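Local coordinates for cytoplasmic export protein 1 (Saccharomyces cerevisiae, PDB 3VWA) that probably collects tRNA from nuclear export receptors at the nuclear pore complex and may deliver aminoacylated tRNA to the translation machinery, at residues R422-T427 and I441-I446; K445-L450 and I488-V493; G69-L74 and E89-F94; M189-L194 and I220-F225; C293-L298 and V322-I327. One frame throughout, in Å; residues are numbered along the deposited sequence.

Contact 1: residues R422-T427 and I441-I446; sequences RFLAKT and IIISKI
The amide N of Ile446 bonds to the carbonyl O of Ile442 at 3.0 Å, one helical turn back, and this regular backbone bond spaces the two isoleucines so that both can reach Leu424 of the neighbouring helix. Ile443, between them in sequence, completes the set. Nothing polar crosses from one segment to the other; Leu424 alone carries its side of the contact. With CG anti to the carbonyl carbon (chi1 -64°), the leucine divides its two methyls among three partners. CD1 meets Ile446 CD1 tip to tip at 3.5 Å, closer than two methyl carbons usually lie, and also rests on Ile443 CG1 at 3.9 Å. The leucine and Ile442 side chains cross at about a right angle, CD2 meeting Ile442 CG2 at 4.2 Å. Ile443 runs past the leucine in the opposite direction, its CD1 lying 4.0 Å from Leu424 CB. The example illustrates how an antiparallel pair of helices is held in an alpha-solenoid: this is the HEAT-repeat part of the chain, and the axes of the short segments run at 152° to each other and 10.9 Å apart at closest approach. Ile446 turns its CG1 into the crowded position between the backbone N and the carbonyl carbon (chi1 84°), and this directs CD1 at the leucine. Leu401 of helix 394-407 packs against both Leu424 and Ile442, while Ala464 of helix 454-469 touches Ile443. Beside this apolar patch, the hydroxyls of Thr427 and Thr439 are hydrogen-bonded to each other, adding a polar tie between the same two helices.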
# COMPACT_ATOMS: atom_id res chain seq x y z
N ARG A 422 -24.87 26.84 -3.91
CA ARG A 422 -26.33 26.51 -3.94
C ARG A 422 -26.64 25.42 -2.92
O ARG A 422 -27.64 25.49 -2.21
CB ARG A 422 -26.84 26.10 -5.34
CG ARG A 422 -26.75 27.23 -6.38
CD ARG A 422 -27.07 26.72 -7.80
NE ARG A 422 -26.57 27.67 -8.81
CZ ARG A 422 -27.29 28.64 -9.39
NH1 ARG A 422 -28.54 28.83 -9.05
NH2 ARG A 422 -26.75 29.44 -10.30
N PHE A 423 -25.74 24.44 -2.81
CA PHE A 423 -25.86 23.40 -1.78
C PHE A 423 -25.74 24.02 -0.38
O PHE A 423 -26.52 23.68 0.52
CB PHE A 423 -24.76 22.34 -1.95
CG PHE A 423 -24.99 21.36 -3.08
CD1 PHE A 423 -24.25 21.48 -4.28
CD2 PHE A 423 -25.89 20.31 -2.94
CE1 PHE A 423 -24.42 20.59 -5.35
CE2 PHE A 423 -26.09 19.41 -4.00
CZ PHE A 423 -25.36 19.54 -5.21
N LEU A 424 -24.76 24.90 -0.20
CA LEU A 424 -24.49 25.46 1.13
C LEU A 424 -25.62 26.39 1.59
O LEU A 424 -25.94 26.40 2.76
CB LEU A 424 -23.13 26.17 1.19
CG LEU A 424 -21.90 25.26 0.97
CD1 LEU A 424 -20.65 26.04 0.56
CD2 LEU A 424 -21.62 24.43 2.22
N ALA A 425 -26.21 27.14 0.67
CA ALA A 425 -27.37 27.95 0.96
C ALA A 425 -28.51 27.10 1.51
O ALA A 425 -29.25 27.55 2.38
CB ALA A 425 -27.82 28.74 -0.26
N LYS A 426 -28.62 25.86 1.03
CA LYS A 426 -29.62 24.96 1.57
C LYS A 426 -29.26 24.42 2.94
O LYS A 426 -30.06 24.46 3.83
CB LYS A 426 -29.92 23.80 0.62
CG LYS A 426 -31.25 23.17 0.96
CD LYS A 426 -31.41 21.77 0.39
CE LYS A 426 -32.47 20.97 1.17
NZ LYS A 426 -32.12 19.52 1.04
N THR A 427 -28.04 23.94 3.12
CA THR A 427 -27.67 23.43 4.42
C THR A 427 -27.64 24.49 5.54
O THR A 427 -27.69 24.17 6.69
CB THR A 427 -26.38 22.56 4.36
OG1 THR A 427 -25.21 23.39 4.22
CG2 THR A 427 -26.52 21.54 3.16
N ILE A 441 -19.25 28.17 8.92
CA ILE A 441 -17.81 27.88 9.09
C ILE A 441 -17.26 27.46 7.74
O ILE A 441 -16.32 28.07 7.25
CB ILE A 441 -17.57 26.79 10.17
CG1 ILE A 441 -18.23 27.19 11.49
CG2 ILE A 441 -16.09 26.54 10.44
CD1 ILE A 441 -17.58 28.39 12.18
N ILE A 442 -17.92 26.50 7.08
CA ILE A 442 -17.41 26.00 5.79
C ILE A 442 -17.43 27.08 4.71
O ILE A 442 -16.49 27.17 3.87
CB ILE A 442 -18.18 24.72 5.29
CG1 ILE A 442 -17.97 23.48 6.21
CG2 ILE A 442 -17.79 24.35 3.89
CD1 ILE A 442 -16.52 23.32 6.72
N ILE A 443 -18.52 27.87 4.69
CA ILE A 443 -18.58 28.95 3.73
C ILE A 443 -17.43 29.98 3.96
O ILE A 443 -16.87 30.47 3.00
CB ILE A 443 -19.92 29.70 3.78
CG1 ILE A 443 -21.02 28.80 3.27
CG2 ILE A 443 -19.81 31.03 3.02
CD1 ILE A 443 -22.41 29.34 3.59
N SER A 444 -17.11 30.31 5.22
CA SER A 444 -16.01 31.22 5.51
C SER A 444 -14.72 30.65 5.02
O SER A 444 -13.94 31.32 4.34
CB SER A 444 -15.87 31.41 7.01
OG SER A 444 -17.05 31.96 7.50
N LYS A 445 -14.54 29.36 5.32
CA LYS A 445 -13.38 28.63 4.92
C LYS A 445 -13.11 28.72 3.42
O LYS A 445 -11.99 29.06 3.03
CB LYS A 445 -13.48 27.20 5.45
CG LYS A 445 -12.19 26.42 5.44
CD LYS A 445 -12.22 25.28 6.46
CE LYS A 445 -11.12 24.29 6.11
NZ LYS A 445 -11.32 22.89 6.62
N ILE A 446 -14.11 28.45 2.60
CA ILE A 446 -13.91 28.36 1.17
C ILE A 446 -14.06 29.66 0.37
O ILE A 446 -13.81 29.64 -0.81
CB ILE A 446 -14.87 27.33 0.47
CG1 ILE A 446 -16.23 27.97 0.17
CG2 ILE A 446 -14.94 26.01 1.25
CD1 ILE A 446 -17.35 26.97 -0.05

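Contact 2: residues K445-L450 and I488-V493; sequences KISTIL and IELFDV
Ser447 meets Leu490 through its hydroxyl oxygen, with OG lying 3.9 Å from the leucine CD1. This is a van der Waals touch, since the polar partner of OG is the carbonyl O of Ser444, one turn back in helix 433-446. The first torsion (chi1 66°) brings the oxygen round between the backbone N and the carbonyl carbon, within reach of that carbonyl. The next residue, Thr448, makes the closer approach: its methyl CG2 is 3.6 Å from Leu490 CD2 and 3.8 Å from Leu490 CD1, so the leucine fork straddles one methyl, and the two side chains cross at about a right angle. Beyond it, Ile449 N bonds to Ile446 O at 3.0 Å, keeping the backbone curled past the threonine.

Leu490 stands on a short 3-10 turn after helix 474-487, and Phe491 N closes that turn on Ile488 O at 3.2 Å. Asp492 follows as N-cap of helix 493-504. The leucine carbonyl accepts a hydrogen bond from Arg457 NH2 of helix 454-469, the helix whose Leu461 touches both Ser447 and Phe491. The contact thus joins the C-terminal region of helix 433-446 to the 3-10 turn following helix 474-487, with helix 454-469 between them in the chain. Its chemistry is that of a small, partly buried junction: methyl against methyl, with the serine oxygen satisfied within its own chain turn, so no polar bond between the two segments fixes their distance.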
# COMPACT_ATOMS: atom_id res chain seq x y z
N LYS A 445 -14.54 29.36 5.32
CA LYS A 445 -13.38 28.63 4.92
C LYS A 445 -13.11 28.72 3.42
O LYS A 445 -11.99 29.06 3.03
CB LYS A 445 -13.48 27.20 5.45
CG LYS A 445 -12.19 26.42 5.44
CD LYS A 445 -12.22 25.28 6.46
CE LYS A 445 -11.12 24.29 6.11
NZ LYS A 445 -11.32 22.89 6.62
N ILE A 446 -14.11 28.45 2.60
CA ILE A 446 -13.91 28.36 1.17
C ILE A 446 -14.06 29.66 0.37
O ILE A 446 -13.81 29.64 -0.81
CB ILE A 446 -14.87 27.33 0.47
CG1 ILE A 446 -16.23 27.97 0.17
CG2 ILE A 446 -14.94 26.01 1.25
CD1 ILE A 446 -17.35 26.97 -0.05
N SER A 447 -14.51 30.74 1.01
CA SER A 447 -14.80 32.03 0.37
C SER A 447 -13.68 32.59 -0.48
O SER A 447 -13.94 33.14 -1.53
CB SER A 447 -15.14 33.04 1.45
OG SER A 447 -14.00 33.31 2.29
N THR A 448 -12.45 32.41 -0.04
CA THR A 448 -11.29 32.92 -0.74
C THR A 448 -10.79 32.00 -1.84
O THR A 448 -9.84 32.40 -2.54
CB THR A 448 -10.09 33.10 0.23
OG1 THR A 448 -9.95 31.94 1.02
CG2 THR A 448 -10.30 34.26 1.17
N ILE A 449 -11.34 30.78 -1.98
CA ILE A 449 -10.94 29.96 -3.16
C ILE A 449 -11.94 29.95 -4.33
O ILE A 449 -11.70 29.30 -5.33
CB ILE A 449 -10.54 28.49 -2.86
CG1 ILE A 449 -11.78 27.70 -2.46
CG2 ILE A 449 -9.35 28.44 -1.90
CD1 ILE A 449 -11.44 26.52 -1.60
N LEU A 450 -13.03 30.68 -4.18
CA LEU A 450 -13.91 30.92 -5.30
C LEU A 450 -13.18 31.74 -6.37
O LEU A 450 -12.32 32.58 -6.07
CB LEU A 450 -15.19 31.64 -4.82
CG LEU A 450 -16.28 30.78 -4.16
CD1 LEU A 450 -15.77 29.51 -3.48
CD2 LEU A 450 -17.04 31.60 -3.14
N ILE A 488 -11.99 39.48 9.04
CA ILE A 488 -11.74 40.91 9.04
C ILE A 488 -10.68 41.27 8.02
O ILE A 488 -10.78 42.28 7.34
CB ILE A 488 -11.40 41.43 10.48
CG1 ILE A 488 -11.51 42.94 10.53
CG2 ILE A 488 -10.01 40.95 10.95
CD1 ILE A 488 -11.38 43.54 11.92
N GLU A 489 -9.66 40.43 7.89
CA GLU A 489 -8.64 40.71 6.88
C GLU A 489 -9.14 40.62 5.44
O GLU A 489 -8.43 41.06 4.54
CB GLU A 489 -7.44 39.77 7.01
CG GLU A 489 -7.47 38.87 8.20
CD GLU A 489 -6.10 38.28 8.46
OE1 GLU A 489 -6.04 37.02 8.45
OE2 GLU A 489 -5.12 39.09 8.60
N LEU A 490 -10.33 40.04 5.23
CA LEU A 490 -10.88 39.94 3.85
C LEU A 490 -11.80 41.11 3.48
O LEU A 490 -12.28 41.19 2.34
CB LEU A 490 -11.65 38.64 3.66
CG LEU A 490 -10.97 37.35 4.11
CD1 LEU A 490 -11.90 36.16 4.01
CD2 LEU A 490 -9.69 37.10 3.29
N PHE A 491 -12.06 41.98 4.46
CA PHE A 491 -12.84 43.20 4.24
C PHE A 491 -11.98 44.44 4.37
O PHE A 491 -11.41 44.76 5.50
CB PHE A 491 -14.00 43.29 5.26
CG PHE A 491 -14.90 42.10 5.26
CD1 PHE A 491 -15.55 41.70 4.11
CD2 PHE A 491 -15.13 41.39 6.43
CE1 PHE A 491 -16.38 40.58 4.13
CE2 PHE A 491 -16.00 40.30 6.47
CZ PHE A 491 -16.61 39.89 5.31
N ASP A 492 -11.84 45.15 3.25
CA ASP A 492 -11.18 46.46 3.32
C ASP A 492 -12.15 47.47 3.97
O ASP A 492 -13.32 47.15 4.23
CB ASP A 492 -10.78 46.96 1.94
CG ASP A 492 -11.98 47.11 1.01
OD1 ASP A 492 -13.13 47.21 1.49
OD2 ASP A 492 -11.79 47.18 -0.21
N VAL A 493 -11.66 48.67 4.28
CA VAL A 493 -12.42 49.55 5.15
C VAL A 493 -13.61 50.06 4.43
O VAL A 493 -14.61 50.40 5.02
CB VAL A 493 -11.64 50.76 5.75
CG1 VAL A 493 -10.79 50.33 6.94
CG2 VAL A 493 -10.83 51.48 4.66

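Contact 3: residues G69-L74 and E89-F94; sequences GLCTVL and ERVVPF
Thr72 and Glu89 are joined by the one hydrogen bond between the two segments: Glu89 N donates to Thr72 O at 3.0 Å, with an N-H...O angle of 156° and the donor nearly along the C=O axis. Van der Waals packing surrounds it. The two side chains lie side by side and point the same way, which sets Glu89 CG 3.5 Å from Thr72 CB, and a bend at chi2 (-130°) brings the carboxylate carbon to 4.0 Å from Thr72 CG2. Leu74 crosses the glutamate at about a right angle and lays CD2 3.7 Å from Glu89 N, beside the hydrogen bond. With an alanine in place of Glu89 the main-chain bond could remain, but Thr72 would probably lose the cover of CG and Leu74 CD1 its neighbour OE2. A separate apolar touch joins Cys71 SG to Val91 CG1 at 4.0 Å.

In this kinase-like domain, the segment 89-94 probably corresponds to the hinge between the lobes, since it leads out of the antiparallel sheet of the N-terminal lobe. Leu74 pairs with Val87 of strand 85-89, Cys71 bonds through its backbone to Leu146 of strand 144-146, and Val92 and Phe94 pair with strand 136-138.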
# COMPACT_ATOMS: atom_id res chain seq x y z
N GLY A 69 8.99 -22.58 -6.55
CA GLY A 69 9.87 -22.14 -5.50
C GLY A 69 11.20 -21.62 -5.99
O GLY A 69 11.81 -20.82 -5.30
N LEU A 70 11.69 -22.09 -7.14
CA LEU A 70 12.80 -21.37 -7.80
C LEU A 70 12.34 -20.09 -8.50
O LEU A 70 11.17 -19.95 -8.85
CB LEU A 70 13.51 -22.25 -8.84
CG LEU A 70 14.02 -23.61 -8.40
CD1 LEU A 70 14.73 -24.20 -9.62
CD2 LEU A 70 14.93 -23.52 -7.17
N CYS A 71 13.25 -19.15 -8.71
CA CYS A 71 12.94 -18.03 -9.59
C CYS A 71 12.41 -18.58 -10.95
O CYS A 71 13.03 -19.43 -11.57
CB CYS A 71 14.16 -17.12 -9.80
SG CYS A 71 14.87 -16.33 -8.31
N THR A 72 11.26 -18.11 -11.40
CA THR A 72 10.58 -18.75 -12.56
C THR A 72 11.31 -18.23 -13.80
O THR A 72 11.27 -17.01 -14.08
CB THR A 72 9.05 -18.43 -12.57
OG1 THR A 72 8.41 -19.09 -11.46
CG2 THR A 72 8.33 -18.94 -13.89
N VAL A 73 12.01 -19.12 -14.51
CA VAL A 73 12.90 -18.64 -15.55
C VAL A 73 12.10 -18.41 -16.82
O VAL A 73 11.19 -19.15 -17.12
CB VAL A 73 14.12 -19.57 -15.78
CG1 VAL A 73 15.05 -19.57 -14.55
CG2 VAL A 73 13.70 -20.98 -16.15
N LEU A 74 12.40 -17.33 -17.54
CA LEU A 74 11.69 -17.00 -18.78
C LEU A 74 12.51 -17.41 -19.98
O LEU A 74 12.00 -18.06 -20.90
CB LEU A 74 11.30 -15.52 -18.85
CG LEU A 74 9.97 -14.97 -18.28
CD1 LEU A 74 9.15 -15.96 -17.48
CD2 LEU A 74 10.30 -13.76 -17.42
N GLU A 89 11.14 -14.03 -13.86
CA GLU A 89 10.14 -13.06 -13.37
C GLU A 89 10.85 -12.01 -12.46
O GLU A 89 11.92 -12.24 -11.92
CB GLU A 89 8.96 -13.71 -12.63
CG GLU A 89 8.49 -15.07 -13.15
CD GLU A 89 6.97 -15.17 -13.40
OE1 GLU A 89 6.19 -15.64 -12.52
OE2 GLU A 89 6.54 -14.78 -14.51
N ARG A 90 10.28 -10.84 -12.35
CA ARG A 90 10.88 -9.83 -11.55
C ARG A 90 10.98 -10.37 -10.12
O ARG A 90 9.97 -10.76 -9.52
CB ARG A 90 10.03 -8.57 -11.54
CG ARG A 90 10.68 -7.43 -10.77
CD ARG A 90 12.06 -7.05 -11.32
NE ARG A 90 11.98 -6.23 -12.54
CZ ARG A 90 11.72 -4.92 -12.54
NH1 ARG A 90 11.65 -4.26 -13.70
NH2 ARG A 90 11.50 -4.26 -11.39
N VAL A 91 12.19 -10.42 -9.62
CA VAL A 91 12.41 -10.76 -8.23
C VAL A 91 13.18 -9.63 -7.54
O VAL A 91 13.76 -8.76 -8.21
CB VAL A 91 13.18 -12.07 -8.05
CG1 VAL A 91 12.28 -13.25 -8.35
CG2 VAL A 91 14.48 -12.06 -8.89
N VAL A 92 13.18 -9.70 -6.20
CA VAL A 92 13.82 -8.73 -5.31
C VAL A 92 14.75 -9.53 -4.41
O VAL A 92 14.36 -10.57 -3.86
CB VAL A 92 12.76 -7.91 -4.50
CG1 VAL A 92 13.43 -7.03 -3.44
CG2 VAL A 92 12.01 -6.99 -5.44
N PRO A 93 16.02 -9.15 -4.34
CA PRO A 93 16.85 -9.93 -3.42
C PRO A 93 16.47 -9.65 -1.95
O PRO A 93 16.14 -8.56 -1.61
CB PRO A 93 18.26 -9.46 -3.72
CG PRO A 93 18.10 -8.09 -4.32
CD PRO A 93 16.73 -8.02 -4.95
N PHE A 94 16.47 -10.67 -1.13
CA PHE A 94 16.10 -10.54 0.24
C PHE A 94 16.86 -9.39 0.89
O PHE A 94 18.07 -9.29 0.75
CB PHE A 94 16.38 -11.86 0.93
CG PHE A 94 15.82 -11.93 2.29
CD1 PHE A 94 14.61 -12.54 2.51
CD2 PHE A 94 16.53 -11.40 3.37
CE1 PHE A 94 14.09 -12.61 3.80
CE2 PHE A 94 16.03 -11.50 4.63
CZ PHE A 94 14.79 -12.09 4.84

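Contact 4: residues M189-L194 and I220-F225; sequences MGLGLL and ITIENF
Leu191 and Ile222 are the residues of closest backbone approach, their CA atoms 8.0 Å apart, where helix 186-198 passes the first turn of helix 222-231. That turn is secured at its start by Thr221, the N-cap, whose OG1 accepts from Asn224 N at 3.1 Å with an N-H...O angle of 143°. Between the segments the contact is wholly apolar and depends on one methyl. Leu191 CD2 lies 4.1 Å from Ile222 CG1 and 4.2 Å from Ile222 CG2, covering the fork of the isoleucine as the two side chains cross obliquely. The same methyl stands 4.2 Å from Phe225 CD2, meeting the ring at a slant. Phe225 extends its ring with CG anti to the backbone N (chi1 173°), which places the ring against helix 186-198, where it also packs on Ile195.

Further helices close round the leucine. Leu117 and Leu120 of helix 106-122 touch it, and Ile215 of helix 209-216 lies against both Leu191 and Phe225. A leucine packed among several helices in this way is consistent with the mainly helical C-terminal lobe of a protein-kinase fold, which the kinase-like domain of this protein retains.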
# COMPACT_ATOMS: atom_id res chain seq x y z
N MSE A 189 22.91 -28.99 5.75
CA MSE A 189 23.86 -28.16 6.50
C MSE A 189 23.75 -26.74 6.05
O MSE A 189 23.85 -25.83 6.88
CB MSE A 189 25.28 -28.68 6.35
CG MSE A 189 25.48 -29.86 7.29
SE MSE A 189 27.32 -30.62 7.13
CE MSE A 189 26.81 -32.32 6.30
N GLY A 190 23.52 -26.54 4.75
CA GLY A 190 23.34 -25.19 4.22
C GLY A 190 22.02 -24.56 4.64
O GLY A 190 21.94 -23.35 4.86
N LEU A 191 20.99 -25.39 4.79
CA LEU A 191 19.69 -24.93 5.28
C LEU A 191 19.80 -24.43 6.72
O LEU A 191 19.26 -23.38 7.05
CB LEU A 191 18.60 -26.04 5.16
CG LEU A 191 17.19 -25.63 5.63
CD1 LEU A 191 16.70 -24.33 5.00
CD2 LEU A 191 16.12 -26.71 5.47
N GLY A 192 20.51 -25.18 7.58
CA GLY A 192 20.76 -24.77 8.98
C GLY A 192 21.44 -23.40 9.09
O GLY A 192 20.96 -22.51 9.77
N LEU A 193 22.55 -23.23 8.39
CA LEU A 193 23.19 -21.92 8.32
C LEU A 193 22.22 -20.78 7.97
O LEU A 193 22.20 -19.74 8.65
CB LEU A 193 24.37 -21.97 7.32
CG LEU A 193 25.73 -22.48 7.80
CD1 LEU A 193 26.51 -23.20 6.70
CD2 LEU A 193 26.54 -21.30 8.32
N LEU A 194 21.39 -20.98 6.93
CA LEU A 194 20.42 -19.95 6.49
C LEU A 194 19.39 -19.61 7.52
O LEU A 194 19.10 -18.44 7.78
CB LEU A 194 19.64 -20.46 5.29
CG LEU A 194 19.49 -19.52 4.09
CD1 LEU A 194 18.24 -19.92 3.36
CD2 LEU A 194 19.52 -18.01 4.35
N ILE A 220 20.21 -35.05 9.78
CA ILE A 220 18.93 -35.48 9.20
C ILE A 220 18.62 -34.83 7.85
O ILE A 220 19.22 -33.81 7.49
CB ILE A 220 17.73 -35.26 10.14
CG1 ILE A 220 17.51 -33.76 10.38
CG2 ILE A 220 17.84 -36.11 11.43
CD1 ILE A 220 16.32 -33.44 11.25
N THR A 221 17.68 -35.42 7.10
CA THR A 221 17.35 -34.87 5.79
C THR A 221 16.43 -33.64 5.90
O THR A 221 15.80 -33.41 6.95
CB THR A 221 16.71 -35.90 4.84
OG1 THR A 221 15.39 -36.22 5.29
CG2 THR A 221 17.58 -37.18 4.73
N ILE A 222 16.36 -32.87 4.82
CA ILE A 222 15.50 -31.72 4.78
C ILE A 222 14.07 -32.18 4.96
O ILE A 222 13.36 -31.62 5.81
CB ILE A 222 15.64 -30.92 3.46
CG1 ILE A 222 16.98 -30.20 3.43
CG2 ILE A 222 14.54 -29.89 3.31
CD1 ILE A 222 17.43 -29.89 2.00
N GLU A 223 13.66 -33.19 4.20
CA GLU A 223 12.27 -33.68 4.29
C GLU A 223 11.97 -34.16 5.71
O GLU A 223 10.85 -34.01 6.19
CB GLU A 223 11.98 -34.78 3.27
CG GLU A 223 12.30 -36.16 3.80
CD GLU A 223 11.83 -37.29 2.90
OE1 GLU A 223 10.68 -37.22 2.39
OE2 GLU A 223 12.62 -38.24 2.73
N ASN A 224 12.97 -34.71 6.39
CA ASN A 224 12.79 -35.20 7.75
C ASN A 224 12.63 -34.00 8.66
O ASN A 224 11.73 -33.98 9.49
CB ASN A 224 13.99 -36.04 8.19
CG ASN A 224 13.70 -36.86 9.44
OD1 ASN A 224 14.33 -36.65 10.49
ND2 ASN A 224 12.76 -37.81 9.34
N PHE A 225 13.48 -32.98 8.46
CA PHE A 225 13.43 -31.73 9.23
C PHE A 225 12.08 -31.07 9.07
O PHE A 225 11.51 -30.55 10.02
CB PHE A 225 14.56 -30.82 8.78
CG PHE A 225 14.53 -29.44 9.38
CD1 PHE A 225 15.12 -29.19 10.61
CD2 PHE A 225 13.96 -28.36 8.66
CE1 PHE A 225 15.11 -27.91 11.17
CE2 PHE A 225 13.95 -27.09 9.21
CZ PHE A 225 14.53 -26.85 10.46

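Contact 5: residues C293-L298 and V322-I327; sequences CEIIKL and VPFLAI
Ile296 and Phe324 slide past each other in opposite directions, the isoleucine CG1 passing the benzylic CB of Phe324 at 3.7 Å. CG1 also comes to the edge of the aromatic ring, near its plane, and so does CG2 of Ile295, which lies 4.1 Å from Phe324 CE2 as these two side chains cross at a slant. Both isoleucines therefore address the rim of the ring. The torsions of the phenylalanine explain this: CG is anti to the carbonyl carbon (chi1 -68°), and the unusual chi2 of 3° swings the ring plane almost into line with the CA-CB bond, turning an edge to helix 283-303. Met262 of helix 255-271 touches both Ile295 and Phe324 and joins them into a three-helix cluster.

Antiparallel helix pairing of this kind is consistent with the alpha-solenoid that follows the kinase-like domain; here the segment axes pass 10.0 Å apart with a signed crossing angle of -147°. Ile296 and Phe324 mark the nearest CA pair, at 7.0 Å.

From this point Ile296 reaches on over the backbone of the partner helix. Its CD1 is 3.7 Å from Leu325 CA and equally near Phe324 O, while the leucine CB is more distant. Leu325 carries the packing onward to Val357 and Leu360 of helix 355-368. On the flank of helix 283-303, Lys297 NZ and Glu294 OE2 form a salt bridge whose hydrogen bond is weak, and Lys297 packs on Leu345 of helix 342-351.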
# COMPACT_ATOMS: atom_id res chain seq x y z
N CYS A 293 -9.86 -6.86 -3.23
CA CYS A 293 -10.50 -5.93 -4.15
C CYS A 293 -11.41 -6.69 -5.11
O CYS A 293 -12.57 -6.32 -5.27
CB CYS A 293 -9.47 -5.10 -4.91
SG CYS A 293 -8.64 -3.86 -3.87
N GLU A 294 -10.93 -7.78 -5.70
CA GLU A 294 -11.78 -8.61 -6.56
C GLU A 294 -13.04 -9.09 -5.84
O GLU A 294 -14.14 -9.10 -6.42
CB GLU A 294 -10.99 -9.82 -7.10
CG GLU A 294 -10.18 -9.51 -8.34
CD GLU A 294 -11.06 -8.88 -9.40
OE1 GLU A 294 -12.14 -9.48 -9.71
OE2 GLU A 294 -10.70 -7.78 -9.88
N ILE A 295 -12.88 -9.53 -4.59
CA ILE A 295 -14.05 -10.05 -3.86
C ILE A 295 -15.01 -8.94 -3.52
O ILE A 295 -16.21 -9.14 -3.59
CB ILE A 295 -13.67 -10.89 -2.64
CG1 ILE A 295 -13.18 -12.24 -3.15
CG2 ILE A 295 -14.91 -11.10 -1.72
CD1 ILE A 295 -11.91 -12.72 -2.45
N ILE A 296 -14.47 -7.74 -3.24
CA ILE A 296 -15.28 -6.57 -2.98
C ILE A 296 -16.15 -6.14 -4.19
O ILE A 296 -17.35 -5.81 -4.03
CB ILE A 296 -14.46 -5.33 -2.51
CG1 ILE A 296 -13.96 -5.52 -1.06
CG2 ILE A 296 -15.35 -4.09 -2.56
CD1 ILE A 296 -12.86 -4.57 -0.64
N LYS A 297 -15.55 -6.13 -5.38
CA LYS A 297 -16.32 -5.78 -6.60
C LYS A 297 -17.48 -6.75 -6.78
O LYS A 297 -18.61 -6.32 -7.05
CB LYS A 297 -15.42 -5.81 -7.84
CG LYS A 297 -14.34 -4.74 -7.83
CD LYS A 297 -13.28 -4.98 -8.91
CE LYS A 297 -12.17 -3.93 -8.82
NZ LYS A 297 -10.83 -4.49 -9.17
N LEU A 298 -17.23 -8.04 -6.60
CA LEU A 298 -18.32 -9.01 -6.71
C LEU A 298 -19.45 -8.68 -5.76
O LEU A 298 -20.61 -8.62 -6.16
CB LEU A 298 -17.86 -10.47 -6.52
CG LEU A 298 -17.46 -11.34 -7.73
CD1 LEU A 298 -18.30 -11.03 -8.97
CD2 LEU A 298 -15.95 -11.31 -8.05
N VAL A 322 -18.36 -2.95 4.19
CA VAL A 322 -17.64 -2.05 5.10
C VAL A 322 -16.36 -2.66 5.68
O VAL A 322 -15.31 -2.07 5.57
CB VAL A 322 -18.62 -1.47 6.19
CG1 VAL A 322 -17.91 -0.63 7.24
CG2 VAL A 322 -19.67 -0.63 5.50
N PRO A 323 -16.43 -3.88 6.26
CA PRO A 323 -15.15 -4.36 6.84
C PRO A 323 -14.04 -4.62 5.83
O PRO A 323 -12.92 -4.22 6.08
CB PRO A 323 -15.52 -5.65 7.60
CG PRO A 323 -17.01 -5.72 7.57
CD PRO A 323 -17.56 -4.77 6.53
N PHE A 324 -14.35 -5.28 4.70
CA PHE A 324 -13.36 -5.58 3.69
C PHE A 324 -12.81 -4.29 3.08
O PHE A 324 -11.62 -4.18 2.84
CB PHE A 324 -13.94 -6.45 2.52
CG PHE A 324 -14.32 -7.88 2.90
CD1 PHE A 324 -14.23 -8.35 4.21
CD2 PHE A 324 -14.84 -8.75 1.92
CE1 PHE A 324 -14.58 -9.68 4.56
CE2 PHE A 324 -15.20 -10.06 2.24
CZ PHE A 324 -15.10 -10.52 3.57
N LEU A 325 -13.67 -3.32 2.81
CA LEU A 325 -13.21 -2.09 2.12
C LEU A 325 -12.32 -1.34 3.12
O LEU A 325 -11.35 -0.64 2.71
CB LEU A 325 -14.40 -1.23 1.79
CG LEU A 325 -14.74 -0.65 0.43
CD1 LEU A 325 -15.80 0.43 0.59
CD2 LEU A 325 -13.54 -0.07 -0.33
N ALA A 326 -12.62 -1.46 4.41
CA ALA A 326 -11.79 -0.81 5.47
C ALA A 326 -10.36 -1.37 5.44
O ALA A 326 -9.36 -0.62 5.50
CB ALA A 326 -12.43 -0.94 6.88
N ILE A 327 -10.25 -2.67 5.23
CA ILE A 327 -8.96 -3.30 5.12
C ILE A 327 -8.23 -2.78 3.91
O ILE A 327 -7.02 -2.54 3.95
CB ILE A 327 -9.12 -4.81 4.97
CG1 ILE A 327 -10.14 -5.35 5.99
CG2 ILE A 327 -7.83 -5.56 5.00
CD1 ILE A 327 -9.64 -5.45 7.40

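In the fold
Followed from the N terminus, contacts 3, 4 and 5 come in series before contacts 1 and 2, which overlap end to end; none nests within another. Contact 3 closes a short beta excursion in the N-terminal lobe of the kinase-like domain. Contact 4 closes a loop about half helical in the C-terminal lobe, its nearest atoms about 7 Å from those of contact 3. Contact 5 joins two helices across a loop that includes an unmodelled stretch, nearer the middle of the chain. In the HEAT-repeat part, contact 1 closes the turn between helices 413-427 and 433-446. Contact 2, sharing Lys445 and Ile446 with it, closes a longer, largely helical loop reaching past helices 454-469 and 474-487.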